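Local coordinates for OBG-type G domain-containing protein (Pyrococcus horikoshii, PDB 2E87) that binds GDP through an Obg-type G domain joined to a helical bundle and is probably a GTP-binding protein, its cellular role unknown, at residues P168-A173 against K332-L337; Q217-P222 against L241-L246; Y252-S257 against E265-L270; P282-I287 against N311-S316. All coordinates share one frame; numbering follows the deposited sequence.

The four contacts all lie on one mixed sheet of the G domain, whose connecting loops, with helix 180-187, hold the nucleotide. Interactions 1 and 2 share the adjacent strands 169-173 and 214-220, their centres about 11 Å apart, with Val170 N 2.7 Å from Gln217 O. Interactions 3 and 4 are likewise joined, Tyr252 O lying 2.9 Å from Val286 N; their centres are about 12 Å apart. Strand 169-173 also borders strand 249-254, linking interaction 1 to interaction 3. Toward GDP the distances fall: about 13 Å from the side chain of Val170, 8 Å from Thr221 and 7 Å from Asp255, while Ser316 of interaction 4 reaches the guanine.

Interaction 1 (P168-A173 against K332-L337); sequences PTVVIA and KTLRPL
Strand 169-173 of the G-domain sheet, the one that leads into the P-loop, is covered at its beginning by helix 323-350, and residues 332-337 supply the covering turn. The contact is wholly apolar and is carried by Pro168 and Leu334, with Val170 and Leu337 beside them. In Leu334, CG lies beside the backbone N (chi1 -56°) and CD1 anti to CA, so that CD1 is carried outward toward the strand. There Leu334 CD1 lies 3.7 Å from CG2 of Val170 and 3.8 Å from CB of Pro168. Val170 meets it with the methyl beside its own backbone N, CG1 standing anti to that atom, and the chains meet at a slant. Pro168, just ahead of the strand, also touches the base of the leucine, its CB 4.0 Å from Leu334 CB. Leu337 comes in from farther along the helix; its CG is anti to the backbone N (chi1 174°), which carries CD2 to within 4.1 Å of Pro168 CB, the two side chains running antiparallel. The helix is kinked here: Pro336 has no N-H to give, and Leu337 N makes no bond to the preceding turn. Leu334 further touches Leu249 and Tyr216, on the strands flanking 169-173, so that one leucine spans three neighbouring strands. A helix laid on a largely parallel sheet is characteristic of the layered alpha/beta fold of P-loop GTPases.

Interaction 2 (Q217-P222 against L241-L246); sequences QIIDTP and LALRYL
Three side chains of strand 214-220 and the residues after it point at two leucines of the turn 241-246, and their torsions decide which methyls meet. Ile219 holds CG1 in the crowded position between backbone N and carbonyl carbon (chi1 67°), but continues extended, so that CD1 projects straight across. It meets Leu246 tip to tip, Ile219 CD1 lying 3.8 Å from Leu246 CD2 and, more loosely, 4.4 Å from Leu243 CD2. Leu246 reaches over from the turn with CG anti to its backbone N (chi1 177°); the extended chain of Gln217 crosses it at about a right angle. Leu243, its CG beside the backbone N, extends CD1 to 3.8 Å from Thr221 CG2. Within the turn, Leu246 N is bonded to Leu243 O at 3.1 Å, bringing both leucines to the strand. Thr221 holds OG1 in the same crowded position (chi1 58°), which turns the methyl to Leu243, while OG1 is hydrogen-bonded to Ile172 O on the adjacent strand. Asp220 and Thr221 open the G3 motif, DTPG, of GTPases, and Thr221 lies beside the P-loop Lys180. The leucines thus contribute dispersion alone, and the polar bond that fixes the rotation of Thr221 comes from the sheet.

Interaction 3 (Y252-S257 against E265-L270); sequences YIFDPS and EEQIHL
Gln267 runs alongside the ring of Phe254 in the opposite sense, amide and ring planes 31° apart, with Gln267 CB 3.9 Å from Phe254 CD2. Extended beyond CG, the glutamine carries its amide past the ring to the backbone of Asp255, which it grips twice. Its OE1 accepts from Asp255 N at 2.6 Å, an almost straight bond (177°) that falls on a lone pair in the plane of the amide carbonyl. NE2 donates to Asp255 O at 3.0 Å from above that carbonyl plane, and a further bond from NE2 to Phe262 O helps fix the amide. An alanine here would remove both bonds to Asp255 and would probably loosen the hold of the helix on the end of the strand. Strand 249-254 and helix 264-277 are the first two elements of a beta-alpha-beta unit completed by strand 283-287; the short segments run nearly antiparallel (169°), axes 9.5 Å apart. Ile268 lies at the edge of the Phe254 ring, its CA 3.9 Å from CE2, and Tyr252 crosses Leu270 at about a right angle, OH 3.3 Å from CG. Beyond the strand, Asp255 OD1 takes Ser257 N in an Asx turn and Ser257 OG on its syn lone pair, at 2.7 Å. Asp255 OD2 forms a salt bridge with Lys289 that would probably keep the carboxylate, about 7 Å from GDP, ionised.

Interaction 4 (P282-I287 against N311-S316); sequences PFLVVI and NPIKIS. With GDP (guanosine-5'-diphosphate), chain F.
Between strand 283-287 and the edge strand 313-314 the close packing follows a parallel ladder. Ile313 N donates to Val285 O at 3.0 Å, Ile287 N returns the bond to Ile313 O, and Ile315 N reaches Ile287 O at 2.9 Å. On one face of the sheet Leu284 and Ile313 meet at a slant, their CD1 atoms 3.7 Å apart, beneath helix 323-350. On the other, Pro312 lies alongside Val285 and Ile287, its CB 4.1 Å from Val285 CG1, and helix 295-307 covers them. Ile315, its CG1 in the crowded position between backbone N and carbonyl carbon (chi1 78°), crosses Val286 and also touches Asn288, a GDP-binding residue. An alanine here would strip away that branched chain and would probably loosen the packing behind the nucleotide site. The opposite end of the ladder is looser: a water 2.9 Å from Val285 N bridges it to O of the exposed Asn311. Lys314, opposite Ile287 in the ladder, is also exposed, with a long, weak ion pair to Glu302. Ser316 OG lies 3.1 Å from GDP O6. A short edge strand followed by the loop Ser316-Ala317-Leu318 at the guanine is the arrangement of the G5 motif in GTPases.

Interaction 1 (P168-A173 against K332-L337)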
# COMPACT_ATOMS: atom_id res chain seq x y z
N PRO A 168 -12.42 -1.55 -13.08
CA PRO A 168 -12.07 -2.91 -13.49
C PRO A 168 -10.66 -2.96 -14.07
O PRO A 168 -10.27 -2.10 -14.86
CB PRO A 168 -13.14 -3.26 -14.54
CG PRO A 168 -14.27 -2.26 -14.26
CD PRO A 168 -13.51 -1.01 -13.91
N THR A 169 -9.89 -3.96 -13.68
CA THR A 169 -8.53 -4.09 -14.19
C THR A 169 -8.31 -5.41 -14.91
O THR A 169 -8.78 -6.46 -14.47
CB THR A 169 -7.46 -3.97 -13.07
OG1 THR A 169 -7.49 -2.66 -12.51
CG2 THR A 169 -6.05 -4.20 -13.63
N VAL A 170 -7.60 -5.34 -16.03
CA VAL A 170 -7.24 -6.51 -16.80
C VAL A 170 -5.75 -6.76 -16.52
O VAL A 170 -4.93 -5.83 -16.60
CB VAL A 170 -7.41 -6.30 -18.32
CG1 VAL A 170 -6.92 -7.55 -19.05
CG2 VAL A 170 -8.87 -6.04 -18.66
N VAL A 171 -5.42 -8.00 -16.18
CA VAL A 171 -4.05 -8.40 -15.88
C VAL A 171 -3.56 -9.33 -17.00
O VAL A 171 -4.12 -10.40 -17.21
CB VAL A 171 -3.98 -9.14 -14.51
CG1 VAL A 171 -2.58 -9.60 -14.22
CG2 VAL A 171 -4.46 -8.22 -13.39
N ILE A 172 -2.52 -8.90 -17.71
CA ILE A 172 -1.94 -9.67 -18.81
C ILE A 172 -0.76 -10.54 -18.36
O ILE A 172 0.23 -10.03 -17.85
CB ILE A 172 -1.49 -8.71 -19.96
CG1 ILE A 172 -2.68 -7.88 -20.44
CG2 ILE A 172 -0.92 -9.52 -21.14
CD1 ILE A 172 -2.28 -6.74 -21.40
N ALA A 173 -0.90 -11.86 -18.56
CA ALA A 173 0.13 -12.83 -18.15
C ALA A 173 0.74 -13.62 -19.33
O ALA A 173 0.27 -13.54 -20.47
CB ALA A 173 -0.47 -13.81 -17.14
N LYS A 332 -17.20 -6.77 -22.79
CA LYS A 332 -18.33 -7.64 -22.49
C LYS A 332 -18.18 -8.29 -21.12
O LYS A 332 -19.16 -8.53 -20.43
CB LYS A 332 -18.46 -8.73 -23.56
CG LYS A 332 -19.47 -9.81 -23.20
CD LYS A 332 -19.49 -10.92 -24.23
CE LYS A 332 -20.56 -11.96 -23.87
NZ LYS A 332 -20.64 -13.01 -24.92
N THR A 333 -16.94 -8.57 -20.74
CA THR A 333 -16.66 -9.22 -19.47
C THR A 333 -16.69 -8.27 -18.29
O THR A 333 -17.18 -8.62 -17.22
CB THR A 333 -15.27 -9.90 -19.48
OG1 THR A 333 -15.20 -10.85 -20.55
CG2 THR A 333 -15.01 -10.62 -18.16
N LEU A 334 -16.18 -7.06 -18.50
CA LEU A 334 -16.09 -6.12 -17.40
C LEU A 334 -17.07 -4.95 -17.31
O LEU A 334 -17.10 -4.26 -16.29
CB LEU A 334 -14.66 -5.59 -17.35
CG LEU A 334 -13.56 -6.65 -17.21
CD1 LEU A 334 -12.22 -5.96 -17.08
CD2 LEU A 334 -13.80 -7.54 -15.98
N ARG A 335 -17.88 -4.71 -18.35
CA ARG A 335 -18.83 -3.59 -18.29
C ARG A 335 -19.78 -3.68 -17.09
O ARG A 335 -20.10 -2.67 -16.47
CB ARG A 335 -19.64 -3.50 -19.59
CG ARG A 335 -20.67 -2.39 -19.58
CD ARG A 335 -21.20 -2.13 -20.97
NE ARG A 335 -20.63 -0.92 -21.54
CZ ARG A 335 -21.21 0.28 -21.51
NH1 ARG A 335 -22.41 0.42 -20.95
NH2 ARG A 335 -20.59 1.33 -22.03
N PRO A 336 -20.26 -4.89 -16.76
CA PRO A 336 -21.15 -4.97 -15.60
C PRO A 336 -20.46 -4.47 -14.33
O PRO A 336 -20.99 -3.63 -13.61
CB PRO A 336 -21.54 -6.45 -15.54
CG PRO A 336 -20.54 -7.15 -16.42
CD PRO A 336 -20.28 -6.16 -17.51
N LEU A 337 -19.26 -4.99 -14.07
CA LEU A 337 -18.51 -4.57 -12.89
C LEU A 337 -18.27 -3.07 -12.93
O LEU A 337 -18.30 -2.41 -11.90
CB LEU A 337 -17.16 -5.29 -12.81
CG LEU A 337 -16.28 -4.78 -11.66
CD1 LEU A 337 -17.00 -4.98 -10.34
CD2 LEU A 337 -14.94 -5.51 -11.65

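Interaction 2 (Q217-P222 against L241-L246)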
# COMPACT_ATOMS: atom_id res chain seq x y z
N GLN A 217 -8.72 -0.48 -16.68
CA GLN A 217 -7.29 -0.46 -16.44
C GLN A 217 -6.61 -1.73 -16.99
O GLN A 217 -7.13 -2.84 -16.85
CB GLN A 217 -7.03 -0.33 -14.93
CG GLN A 217 -5.59 -0.05 -14.59
CD GLN A 217 -5.36 0.16 -13.12
OE1 GLN A 217 -5.66 -0.71 -12.29
NE2 GLN A 217 -4.83 1.32 -12.76
N ILE A 218 -5.46 -1.57 -17.63
CA ILE A 218 -4.72 -2.69 -18.19
C ILE A 218 -3.29 -2.70 -17.64
O ILE A 218 -2.60 -1.69 -17.68
CB ILE A 218 -4.58 -2.60 -19.74
CG1 ILE A 218 -5.90 -2.14 -20.39
CG2 ILE A 218 -4.17 -3.95 -20.30
CD1 ILE A 218 -7.06 -3.10 -20.21
N ILE A 219 -2.84 -3.85 -17.12
CA ILE A 219 -1.47 -3.97 -16.62
C ILE A 219 -0.86 -5.27 -17.11
O ILE A 219 -1.56 -6.24 -17.37
CB ILE A 219 -1.38 -3.99 -15.07
CG1 ILE A 219 -2.01 -5.27 -14.52
CG2 ILE A 219 -2.06 -2.78 -14.47
CD1 ILE A 219 -1.82 -5.45 -13.03
N ASP A 220 0.46 -5.28 -17.28
CA ASP A 220 1.13 -6.52 -17.67
C ASP A 220 1.92 -6.99 -16.45
O ASP A 220 2.08 -6.24 -15.47
CB ASP A 220 2.02 -6.35 -18.91
CG ASP A 220 3.09 -5.30 -18.75
OD1 ASP A 220 3.15 -4.61 -17.70
OD2 ASP A 220 3.87 -5.15 -19.71
N THR A 221 2.42 -8.21 -16.49
CA THR A 221 3.08 -8.75 -15.32
C THR A 221 4.51 -9.24 -15.47
O THR A 221 4.87 -10.28 -14.91
CB THR A 221 2.23 -9.87 -14.75
OG1 THR A 221 2.02 -10.86 -15.76
CG2 THR A 221 0.87 -9.32 -14.32
N PRO A 222 5.36 -8.49 -16.18
CA PRO A 222 6.73 -8.99 -16.31
C PRO A 222 7.36 -9.19 -14.93
O PRO A 222 7.19 -8.37 -14.03
CB PRO A 222 7.43 -7.88 -17.11
CG PRO A 222 6.74 -6.63 -16.58
CD PRO A 222 5.27 -7.06 -16.53
N LEU A 241 0.77 -13.02 -5.75
CA LEU A 241 -0.62 -13.40 -5.52
C LEU A 241 -1.51 -12.24 -5.10
O LEU A 241 -2.73 -12.38 -5.08
CB LEU A 241 -0.71 -14.53 -4.50
CG LEU A 241 -0.04 -15.85 -4.91
CD1 LEU A 241 -0.34 -16.90 -3.85
CD2 LEU A 241 -0.56 -16.31 -6.26
N ALA A 242 -0.89 -11.11 -4.75
CA ALA A 242 -1.65 -9.94 -4.36
C ALA A 242 -2.51 -9.47 -5.54
O ALA A 242 -3.55 -8.83 -5.36
CB ALA A 242 -0.71 -8.81 -3.92
N LEU A 243 -2.07 -9.81 -6.76
CA LEU A 243 -2.80 -9.43 -7.98
C LEU A 243 -4.25 -9.93 -7.95
O LEU A 243 -5.08 -9.42 -8.68
CB LEU A 243 -2.06 -9.95 -9.23
CG LEU A 243 -0.63 -9.41 -9.44
CD1 LEU A 243 0.01 -10.04 -10.68
CD2 LEU A 243 -0.65 -7.91 -9.58
N ARG A 244 -4.53 -10.91 -7.09
CA ARG A 244 -5.89 -11.45 -6.95
C ARG A 244 -6.84 -10.36 -6.50
O ARG A 244 -8.04 -10.38 -6.83
CB ARG A 244 -5.95 -12.55 -5.88
CG ARG A 244 -5.11 -13.79 -6.11
CD ARG A 244 -5.31 -14.79 -4.96
NE ARG A 244 -4.43 -15.95 -5.07
CZ ARG A 244 -4.40 -16.96 -4.20
NH1 ARG A 244 -5.20 -16.95 -3.14
NH2 ARG A 244 -3.56 -17.97 -4.39
N TYR A 245 -6.32 -9.40 -5.73
CA TYR A 245 -7.13 -8.31 -5.22
C TYR A 245 -7.22 -7.07 -6.11
O TYR A 245 -7.97 -6.15 -5.82
CB TYR A 245 -6.60 -7.92 -3.84
CG TYR A 245 -6.58 -9.08 -2.89
CD1 TYR A 245 -5.43 -9.43 -2.20
CD2 TYR A 245 -7.73 -9.84 -2.67
CE1 TYR A 245 -5.41 -10.50 -1.32
CE2 TYR A 245 -7.73 -10.91 -1.79
CZ TYR A 245 -6.57 -11.23 -1.11
OH TYR A 245 -6.57 -12.29 -0.23
N LEU A 246 -6.44 -7.06 -7.19
CA LEU A 246 -6.43 -5.96 -8.14
C LEU A 246 -7.14 -6.36 -9.44
O LEU A 246 -8.06 -5.68 -9.89
CB LEU A 246 -4.99 -5.58 -8.46
CG LEU A 246 -4.76 -4.48 -9.49
CD1 LEU A 246 -5.35 -3.16 -9.04
CD2 LEU A 246 -3.26 -4.35 -9.67

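Interaction 3 (Y252-S257 against E265-L270)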
# COMPACT_ATOMS: atom_id res chain seq x y z
N TYR A 252 -4.39 -14.36 -20.74
CA TYR A 252 -3.19 -15.18 -20.81
C TYR A 252 -2.78 -15.34 -22.27
O TYR A 252 -3.53 -15.89 -23.07
CB TYR A 252 -3.43 -16.56 -20.21
CG TYR A 252 -2.13 -17.25 -19.91
CD1 TYR A 252 -1.55 -17.14 -18.65
CD2 TYR A 252 -1.43 -17.92 -20.91
CE1 TYR A 252 -0.29 -17.67 -18.40
CE2 TYR A 252 -0.17 -18.46 -20.67
CZ TYR A 252 0.40 -18.32 -19.40
OH TYR A 252 1.64 -18.84 -19.12
N ILE A 253 -1.58 -14.86 -22.59
CA ILE A 253 -1.09 -14.94 -23.95
C ILE A 253 -0.12 -16.11 -24.18
O ILE A 253 0.85 -16.27 -23.44
CB ILE A 253 -0.34 -13.67 -24.37
CG1 ILE A 253 -1.21 -12.43 -24.15
CG2 ILE A 253 0.08 -13.78 -25.82
CD1 ILE A 253 -0.52 -11.11 -24.50
N PHE A 254 -0.42 -16.90 -25.20
CA PHE A 254 0.42 -18.02 -25.64
C PHE A 254 1.10 -17.55 -26.93
O PHE A 254 0.53 -16.75 -27.66
CB PHE A 254 -0.40 -19.26 -26.01
CG PHE A 254 -0.90 -20.06 -24.85
CD1 PHE A 254 -2.21 -19.92 -24.41
CD2 PHE A 254 -0.07 -20.98 -24.22
CE1 PHE A 254 -2.69 -20.70 -23.36
CE2 PHE A 254 -0.53 -21.76 -23.18
CZ PHE A 254 -1.84 -21.63 -22.75
N ASP A 255 2.31 -18.05 -27.19
CA ASP A 255 3.04 -17.73 -28.42
C ASP A 255 3.33 -19.06 -29.12
O ASP A 255 4.36 -19.68 -28.89
CB ASP A 255 4.36 -17.00 -28.12
CG ASP A 255 5.24 -16.85 -29.36
OD1 ASP A 255 4.74 -17.11 -30.48
OD2 ASP A 255 6.43 -16.48 -29.23
N PRO A 256 2.41 -19.51 -29.97
CA PRO A 256 2.57 -20.79 -30.69
C PRO A 256 3.82 -20.91 -31.56
O PRO A 256 4.23 -22.01 -31.89
CB PRO A 256 1.29 -20.88 -31.52
CG PRO A 256 0.31 -20.07 -30.75
CD PRO A 256 1.13 -18.88 -30.32
N SER A 257 4.41 -19.77 -31.93
CA SER A 257 5.60 -19.76 -32.77
C SER A 257 6.85 -20.16 -31.97
O SER A 257 7.85 -20.62 -32.53
CB SER A 257 5.81 -18.35 -33.33
OG SER A 257 6.54 -17.56 -32.40
N GLU A 265 4.91 -26.55 -24.73
CA GLU A 265 4.63 -27.33 -23.51
C GLU A 265 4.95 -26.53 -22.24
O GLU A 265 4.22 -26.62 -21.25
CB GLU A 265 5.42 -28.64 -23.49
CG GLU A 265 5.41 -29.45 -24.78
CD GLU A 265 6.48 -29.01 -25.79
OE1 GLU A 265 7.71 -29.06 -25.46
OE2 GLU A 265 6.08 -28.62 -26.91
N GLU A 266 6.04 -25.78 -22.24
CA GLU A 266 6.41 -24.98 -21.08
C GLU A 266 5.41 -23.83 -20.86
O GLU A 266 5.10 -23.46 -19.73
CB GLU A 266 7.82 -24.41 -21.25
CG GLU A 266 8.95 -25.45 -21.18
CD GLU A 266 10.33 -24.83 -21.22
OE1 GLU A 266 10.43 -23.59 -21.06
OE2 GLU A 266 11.32 -25.56 -21.40
N GLN A 267 4.89 -23.27 -21.95
CA GLN A 267 3.92 -22.20 -21.83
C GLN A 267 2.66 -22.79 -21.24
O GLN A 267 2.00 -22.15 -20.43
CB GLN A 267 3.60 -21.58 -23.20
CG GLN A 267 4.73 -20.78 -23.81
CD GLN A 267 4.38 -20.27 -25.21
OE1 GLN A 267 3.35 -19.62 -25.40
NE2 GLN A 267 5.24 -20.57 -26.18
N ILE A 268 2.31 -24.01 -21.63
CA ILE A 268 1.11 -24.64 -21.07
C ILE A 268 1.30 -24.90 -19.56
O ILE A 268 0.39 -24.71 -18.77
CB ILE A 268 0.75 -25.97 -21.79
CG1 ILE A 268 0.07 -25.67 -23.12
CG2 ILE A 268 -0.18 -26.80 -20.94
CD1 ILE A 268 -0.10 -26.91 -24.00
N HIS A 269 2.49 -25.34 -19.16
CA HIS A 269 2.68 -25.60 -17.74
C HIS A 269 2.45 -24.32 -16.96
O HIS A 269 1.77 -24.34 -15.93
CB HIS A 269 4.08 -26.13 -17.47
CG HIS A 269 4.28 -27.53 -17.95
ND1 HIS A 269 5.53 -28.10 -18.08
CD2 HIS A 269 3.39 -28.48 -18.33
CE1 HIS A 269 5.41 -29.34 -18.52
NE2 HIS A 269 4.12 -29.60 -18.68
N LEU A 270 2.99 -23.22 -17.46
CA LEU A 270 2.85 -21.95 -16.78
C LEU A 270 1.39 -21.54 -16.74
O LEU A 270 0.90 -21.09 -15.71
CB LEU A 270 3.67 -20.85 -17.47
CG LEU A 270 3.73 -19.55 -16.68
CD1 LEU A 270 4.42 -19.80 -15.34
CD2 LEU A 270 4.49 -18.49 -17.47

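Interaction 4 (P282-I287 against N311-S316)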
# COMPACT_ATOMS: atom_id res chain seq x y z
N PRO A 282 -12.03 -14.54 -13.90
CA PRO A 282 -12.26 -15.06 -15.25
C PRO A 282 -10.99 -14.92 -16.09
O PRO A 282 -10.20 -13.99 -15.88
CB PRO A 282 -13.39 -14.19 -15.79
CG PRO A 282 -13.27 -12.90 -14.96
CD PRO A 282 -12.95 -13.43 -13.59
N PHE A 283 -10.80 -15.85 -17.02
CA PHE A 283 -9.65 -15.87 -17.94
C PHE A 283 -10.08 -15.71 -19.40
O PHE A 283 -11.16 -16.13 -19.82
CB PHE A 283 -8.86 -17.17 -17.82
CG PHE A 283 -7.85 -17.20 -16.71
CD1 PHE A 283 -8.25 -17.23 -15.38
CD2 PHE A 283 -6.49 -17.23 -16.99
CE1 PHE A 283 -7.31 -17.29 -14.34
CE2 PHE A 283 -5.55 -17.29 -15.98
CZ PHE A 283 -5.96 -17.32 -14.64
N LEU A 284 -9.20 -15.06 -20.16
CA LEU A 284 -9.39 -14.83 -21.58
C LEU A 284 -8.07 -15.24 -22.21
O LEU A 284 -7.05 -14.56 -22.04
CB LEU A 284 -9.66 -13.35 -21.86
CG LEU A 284 -9.71 -13.00 -23.35
CD1 LEU A 284 -10.83 -13.78 -24.03
CD2 LEU A 284 -9.91 -11.50 -23.52
N VAL A 285 -8.08 -16.37 -22.89
CA VAL A 285 -6.88 -16.87 -23.54
C VAL A 285 -6.72 -16.26 -24.93
O VAL A 285 -7.66 -16.24 -25.73
CB VAL A 285 -6.92 -18.39 -23.69
CG1 VAL A 285 -5.66 -18.87 -24.35
CG2 VAL A 285 -7.12 -19.05 -22.32
N VAL A 286 -5.54 -15.74 -25.20
CA VAL A 286 -5.25 -15.15 -26.48
C VAL A 286 -4.08 -15.92 -27.08
O VAL A 286 -3.10 -16.21 -26.38
CB VAL A 286 -4.87 -13.65 -26.31
CG1 VAL A 286 -4.05 -13.19 -27.49
CG2 VAL A 286 -6.13 -12.79 -26.21
N ILE A 287 -4.18 -16.26 -28.36
CA ILE A 287 -3.11 -16.96 -29.07
C ILE A 287 -2.47 -15.91 -29.99
O ILE A 287 -3.02 -15.58 -31.05
CB ILE A 287 -3.68 -18.13 -29.90
CG1 ILE A 287 -4.42 -19.08 -28.97
CG2 ILE A 287 -2.58 -18.86 -30.62
CD1 ILE A 287 -4.86 -20.38 -29.63
N ASN A 311 -12.62 -20.46 -24.71
CA ASN A 311 -12.70 -20.16 -26.13
C ASN A 311 -11.68 -19.05 -26.38
O ASN A 311 -11.94 -17.87 -26.10
CB ASN A 311 -14.12 -19.71 -26.48
CG ASN A 311 -14.41 -19.76 -27.98
OD1 ASN A 311 -15.56 -19.66 -28.41
ND2 ASN A 311 -13.35 -19.90 -28.79
N PRO A 312 -10.51 -19.41 -26.92
CA PRO A 312 -9.43 -18.48 -27.22
C PRO A 312 -9.69 -17.55 -28.40
O PRO A 312 -10.53 -17.82 -29.25
CB PRO A 312 -8.25 -19.40 -27.47
CG PRO A 312 -8.89 -20.55 -28.17
CD PRO A 312 -10.14 -20.78 -27.33
N ILE A 313 -8.96 -16.45 -28.42
CA ILE A 313 -9.05 -15.47 -29.49
C ILE A 313 -7.70 -15.42 -30.19
O ILE A 313 -6.67 -15.17 -29.55
CB ILE A 313 -9.36 -14.07 -28.93
CG1 ILE A 313 -10.70 -14.09 -28.20
CG2 ILE A 313 -9.34 -13.05 -30.06
CD1 ILE A 313 -11.07 -12.76 -27.56
N LYS A 314 -7.69 -15.68 -31.49
CA LYS A 314 -6.45 -15.63 -32.27
C LYS A 314 -6.13 -14.17 -32.59
O LYS A 314 -7.02 -13.41 -32.97
CB LYS A 314 -6.64 -16.47 -33.54
CG LYS A 314 -6.73 -17.96 -33.22
CD LYS A 314 -7.21 -18.82 -34.40
CE LYS A 314 -8.73 -18.78 -34.58
NZ LYS A 314 -9.21 -19.69 -35.67
N ILE A 315 -4.87 -13.76 -32.43
CA ILE A 315 -4.49 -12.36 -32.68
C ILE A 315 -3.03 -12.15 -33.08
O ILE A 315 -2.22 -13.08 -33.09
CB ILE A 315 -4.71 -11.45 -31.42
CG1 ILE A 315 -3.55 -11.65 -30.43
CG2 ILE A 315 -6.03 -11.76 -30.73
CD1 ILE A 315 -3.51 -10.64 -29.28
N SER A 316 -2.71 -10.90 -33.38
CA SER A 316 -1.36 -10.48 -33.72
C SER A 316 -1.23 -9.09 -33.11
O SER A 316 -1.61 -8.10 -33.71
CB SER A 316 -1.14 -10.39 -35.23
OG SER A 316 0.08 -9.71 -35.51
PB GDP F . 6.39 -9.27 -23.30
O1B GDP F . 7.81 -9.53 -22.82
O2B GDP F . 5.43 -10.55 -23.07
O3B GDP F . 5.80 -7.88 -23.04
O3A GDP F . 6.57 -9.28 -24.88
PA GDP F . 6.61 -8.05 -25.92
O1A GDP F . 5.33 -7.28 -25.90
O2A GDP F . 7.86 -7.09 -25.55
O5' GDP F . 6.80 -8.69 -27.38
C5' GDP F . 8.05 -9.40 -27.41
C4' GDP F . 8.60 -9.44 -28.85
O4' GDP F . 7.60 -10.06 -29.74
C3' GDP F . 8.85 -8.07 -29.47
O3' GDP F . 9.99 -7.64 -30.22
C2' GDP F . 7.47 -7.72 -30.08
O2' GDP F . 7.69 -6.81 -31.17
C1' GDP F . 7.18 -9.05 -30.74
N9 GDP F . 5.75 -9.25 -31.02
C8 GDP F . 4.68 -8.87 -30.25
N7 GDP F . 3.56 -9.21 -30.83
C5 GDP F . 3.83 -9.82 -32.01
C6 GDP F . 3.03 -10.39 -33.06
O6 GDP F . 1.81 -10.39 -33.00
N1 GDP F . 3.68 -10.95 -34.14
C2 GDP F . 5.07 -10.95 -34.21
N2 GDP F . 5.69 -11.51 -35.30
N3 GDP F . 5.81 -10.42 -33.25
C4 GDP F . 5.24 -9.86 -32.14
O HOH W 1 -10.74 -17.46 -23.50